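PDB 5EVF: francisella virulence factor from Francisella novicida, which is a virulence factor of unknown biochemical function, a small single-domain protein with one mixed beta sheet and a long helix. Local coordinates for residues Tyr29-Tyr33 with Gln34-Gln38; Lys69-Gln73 with His74-Glu78. All blocks are in the same frame, centred on the assembly; numbering follows the deposited sequence. Where two conformers were deposited one is given.

How the contacts relate
Both contacts are local, each within a continuous run of chain. Contact 1 (29-38) is where the chain leaves strand 27-30 and turns through a short 3-10 segment. Contact 2 (69-78) is where helix 56-73 ends and the chain turns into strand 78-84. The two strands are parallel neighbours in the sheet, so the contacts are connected through it. Their centres are about 17 Å apart, but Tyr-29 CE1 packs 3.5 Å from Glu-78 CD. Contact 1 lies at the surface, while contact 2 is partly buried. The disulfide Cys-60 to Cys-83 is a second connection between helix 56-73 and strand 78-84. The function is unknown, so both are described as elements of the fold.

Contact 1 of 2, residues Tyr29-Tyr33 with Gln34-Gln38; sequences YNLQY and QSDTQ
Asp-36 turns its carboxylate back to the chain of Gln-32 and Tyr-33, and all three hydrogen bonds across the contact involve this residue. OD2 accepts two backbone N-H groups. Gln-32 N, at 2.9 Å, meets Asp-36 OD2 nearly along its C-O bond. Tyr-33 N lies 3.0 Å from Asp-36 OD2 but comes from above the carboxylate plane. In return, Asp-36 N donates to Tyr-33 O at 3.0 Å. The Asp-36 CG sits beside its own backbone N (chi1 -75°), which swings the carboxylate back to the N-H groups of Gln-32 and Tyr-33. The two bonds to OD2 fix its position. A water also donates to Asp-36 OD2, at 2.7 Å, and reaches Gln-32 OE1 only weakly. In the 3-10 segment, Thr-37 OG1 and Thr-37 N both donate to Gln-34 O.

The apolar contact comes from Leu-31. Leu-31 CD1 packs 3.6 Å from Asp-36 CB and also reaches Thr-37 CG2. The Tyr-33 ring has Gln-32 CB over one face, toward the rim. Asp-36 OD1 lies in the ring plane at the edge, 3.9 Å from Tyr-33 CD2, with the carboxylate turned 73° to the ring.

This is a short surface 3-10 segment (34-37), opened by the Asp-36 N to Tyr-33 O bond, in the loop from strand 27-30 to strand 42-49. Leu-31 and Thr-37 both touch Tyr-101 of strand 95-103. Leu-31 also packs on strand 78-84, and Lys-80 NZ of that strand donates a hydrogen bond to Asp-36 O.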
# COMPACT_ATOMS: atom_id res chain seq x y z
N TYR A 29 2.72 10.11 0.62
CA TYR A 29 1.75 11.14 0.28
C TYR A 29 0.41 10.52 -0.10
O TYR A 29 0.35 9.37 -0.54
CB TYR A 29 2.24 11.99 -0.90
CG TYR A 29 3.61 12.58 -0.72
CD1 TYR A 29 4.67 12.15 -1.51
CD2 TYR A 29 3.86 13.55 0.23
CE1 TYR A 29 5.94 12.70 -1.36
CE2 TYR A 29 5.12 14.10 0.38
CZ TYR A 29 6.15 13.66 -0.41
OH TYR A 29 7.41 14.23 -0.27
N ASN A 30 -0.65 11.30 0.04
CA ASN A 30 -1.97 10.85 -0.42
C ASN A 30 -2.05 10.86 -1.95
O ASN A 30 -1.72 11.86 -2.60
CB ASN A 30 -3.07 11.75 0.14
CG ASN A 30 -3.12 11.75 1.63
OD1 ASN A 30 -2.54 10.89 2.30
ND2 ASN A 30 -3.86 12.73 2.18
N LEU A 31 -2.55 9.77 -2.52
CA LEU A 31 -2.83 9.67 -3.94
C LEU A 31 -4.17 10.36 -4.19
O LEU A 31 -5.21 9.82 -3.83
CB LEU A 31 -2.90 8.21 -4.39
CG LEU A 31 -3.10 7.95 -5.89
CD1 LEU A 31 -1.87 8.36 -6.69
CD2 LEU A 31 -3.45 6.48 -6.15
N GLN A 32 -4.15 11.54 -4.81
CA GLN A 32 -5.37 12.32 -5.01
C GLN A 32 -5.88 12.35 -6.44
O GLN A 32 -7.09 12.41 -6.64
CB GLN A 32 -5.16 13.76 -4.54
CG GLN A 32 -4.79 13.87 -3.08
CD GLN A 32 -4.62 15.31 -2.66
OE1 GLN A 32 -4.43 16.19 -3.50
NE2 GLN A 32 -4.71 15.57 -1.36
N TYR A 33 -5.00 12.30 -7.44
CA TYR A 33 -5.40 12.50 -8.82
C TYR A 33 -4.77 11.44 -9.71
O TYR A 33 -3.72 10.89 -9.39
CB TYR A 33 -4.98 13.89 -9.33
CG TYR A 33 -5.41 15.02 -8.43
CD1 TYR A 33 -6.71 15.50 -8.46
CD2 TYR A 33 -4.50 15.64 -7.58
CE1 TYR A 33 -7.10 16.55 -7.66
CE2 TYR A 33 -4.88 16.69 -6.76
CZ TYR A 33 -6.19 17.14 -6.81
OH TYR A 33 -6.59 18.18 -6.01
N GLN A 34 -5.43 11.16 -10.83
CA GLN A 34 -4.87 10.28 -11.85
C GLN A 34 -3.45 10.70 -12.23
O GLN A 34 -2.54 9.87 -12.32
CB GLN A 34 -5.76 10.27 -13.09
CG GLN A 34 -5.05 9.97 -14.35
CD GLN A 34 -5.57 10.68 -15.48
OE1 GLN A 34 -6.54 11.30 -15.38
NE2 GLN A 34 -4.93 10.62 -16.55
N SER A 35 -3.25 12.00 -12.45
CA SER A 35 -1.95 12.51 -12.86
C SER A 35 -0.88 12.31 -11.80
O SER A 35 0.31 12.39 -12.13
CB SER A 35 -2.07 14.00 -13.20
OG SER A 35 -2.46 14.74 -12.06
N ASP A 36 -1.26 12.06 -10.55
CA ASP A 36 -0.28 11.78 -9.51
C ASP A 36 0.55 10.54 -9.81
O ASP A 36 1.64 10.40 -9.25
CB ASP A 36 -0.95 11.57 -8.14
CG ASP A 36 -1.42 12.86 -7.51
OD1 ASP A 36 -0.99 13.95 -7.95
OD2 ASP A 36 -2.20 12.79 -6.54
N THR A 37 0.05 9.61 -10.63
CA THR A 37 0.81 8.40 -10.89
C THR A 37 1.95 8.61 -11.87
O THR A 37 2.84 7.76 -11.96
CB THR A 37 -0.10 7.29 -11.43
OG1 THR A 37 -0.59 7.66 -12.72
CG2 THR A 37 -1.26 7.04 -10.48
N GLN A 38 1.95 9.73 -12.61
CA GLN A 38 2.97 9.98 -13.62
C GLN A 38 4.39 9.86 -13.05
O GLN A 38 4.73 10.50 -12.06
CB GLN A 38 2.77 11.38 -14.21
CG GLN A 38 3.91 11.85 -15.09
CD GLN A 38 3.77 13.30 -15.50
OE1 GLN A 38 2.82 13.66 -16.19
NE2 GLN A 38 4.71 14.13 -15.07
O HOH W 1 -1.83 15.11 -5.28

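Contact 2 of 2, residues Lys69-Gln73 with His74-Glu78; sequences KLAAQ and HGAHE
The edge of the His-74 imidazole meets the carbonyl of Leu-70. Leu-70 O lies in the ring plane, 3.0 Å from His-74 CD2. Separately, Leu-70 CD1 is 3.8 Å from His-74 NE2, and the two side chains run side by side in the same direction. The CG of His-74 stands beside its own backbone N (chi1 -64°), which turns the ring back along the last helical turn. The ring also stacks with Tyr-10 of strand 6-12. The second imidazole, His-77, has Gly-75 O above the centre of one face.

Backbone hydrogen bonds close the helix in a Schellman motif. Ala-76 N donates to Ala-71 O at 3.0 Å in a nearly straight bond (166°). Gly-75 N donates to Ala-72 O, also at 3.0 Å, from well above the carbonyl plane. Gly-75 has positive phi (98°), a conformation that suits glycine, and is the C-prime residue of the motif. His-74 N keeps a helical bond to Leu-70 O, with a weak second one to Ala-71 O.

The turn also brings two methyl groups together: Ala-71 CB and Ala-76 CB pack at 3.7 Å. On the outer side of the helix, Lys-69 NZ donates to Gln-73 OE1 at 3.1 Å.

Thr-21 OG1 lies within hydrogen-bonding range of Ala-72 O and Ala-76 O; its single proton can serve one at a time or be shared. Ala-76 packs on Ala-102 of strand 95-103. His-77 and Glu-78 together pair with Phe-103 of that strand, forming a classic beta bulge where strand 78-84 begins. The Schellman turn and a few loop residues thus lead the chain from helix 56-73 to strand 78-84.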
# COMPACT_ATOMS: atom_id res chain seq x y z
N LYS A 69 7.01 -0.71 3.94
CA LYS A 69 8.07 -1.69 4.06
C LYS A 69 8.34 -2.37 2.72
O LYS A 69 9.50 -2.53 2.32
CB LYS A 69 7.69 -2.71 5.13
CG LYS A 69 8.75 -3.73 5.45
CD LYS A 69 8.27 -4.54 6.66
CE LYS A 69 9.32 -5.58 7.06
NZ LYS A 69 9.36 -6.70 6.09
N LEU A 70 7.28 -2.73 1.99
CA LEU A 70 7.49 -3.47 0.74
C LEU A 70 8.05 -2.55 -0.34
O LEU A 70 8.98 -2.93 -1.06
CB LEU A 70 6.17 -4.12 0.30
CG LEU A 70 6.15 -5.15 -0.82
CD1 LEU A 70 7.14 -6.29 -0.59
CD2 LEU A 70 4.73 -5.70 -0.94
N ALA A 71 7.54 -1.32 -0.44
CA ALA A 71 8.07 -0.41 -1.44
C ALA A 71 9.54 -0.10 -1.18
O ALA A 71 10.34 -0.05 -2.12
CB ALA A 71 7.24 0.87 -1.48
N ALA A 72 9.91 0.07 0.09
CA ALA A 72 11.31 0.32 0.44
C ALA A 72 12.19 -0.87 0.09
O ALA A 72 13.34 -0.70 -0.35
CB ALA A 72 11.42 0.63 1.93
N GLN A 73 11.68 -2.08 0.28
CA GLN A 73 12.45 -3.26 -0.09
C GLN A 73 12.78 -3.27 -1.57
O GLN A 73 13.80 -3.83 -1.97
CB GLN A 73 11.69 -4.52 0.31
CG GLN A 73 11.86 -4.83 1.78
CD GLN A 73 10.92 -5.91 2.29
OE1 GLN A 73 10.99 -6.29 3.46
NE2 GLN A 73 10.05 -6.41 1.42
N HIS A 74 11.95 -2.63 -2.39
CA HIS A 74 12.16 -2.56 -3.82
C HIS A 74 12.71 -1.23 -4.29
O HIS A 74 12.71 -0.95 -5.50
CB HIS A 74 10.86 -2.91 -4.54
CG HIS A 74 10.41 -4.30 -4.28
ND1 HIS A 74 10.78 -5.36 -5.08
CD2 HIS A 74 9.68 -4.83 -3.27
CE1 HIS A 74 10.27 -6.48 -4.59
NE2 HIS A 74 9.60 -6.18 -3.49
N GLY A 75 13.20 -0.40 -3.37
CA GLY A 75 13.98 0.77 -3.74
C GLY A 75 13.23 2.09 -3.77
O GLY A 75 13.81 3.08 -4.21
N ALA A 76 11.99 2.14 -3.31
CA ALA A 76 11.22 3.37 -3.42
C ALA A 76 11.76 4.45 -2.49
O ALA A 76 12.11 4.17 -1.33
CB ALA A 76 9.76 3.11 -3.08
N HIS A 77 11.78 5.69 -2.98
CA HIS A 77 11.98 6.85 -2.12
C HIS A 77 10.68 7.49 -1.67
O HIS A 77 10.68 8.24 -0.68
CB HIS A 77 12.83 7.88 -2.86
CG HIS A 77 14.21 7.41 -3.15
ND1 HIS A 77 14.81 7.59 -4.38
CD2 HIS A 77 15.12 6.77 -2.38
CE1 HIS A 77 16.03 7.08 -4.35
NE2 HIS A 77 16.24 6.58 -3.15
N GLU A 78 9.58 7.21 -2.36
CA GLU A 78 8.31 7.89 -2.12
C GLU A 78 7.18 6.96 -2.54
O GLU A 78 7.31 6.21 -3.50
CB GLU A 78 8.30 9.21 -2.91
CG GLU A 78 6.96 9.77 -3.30
CD GLU A 78 7.11 11.03 -4.16
OE1 GLU A 78 6.10 11.51 -4.68
OE2 GLU A 78 8.24 11.54 -4.28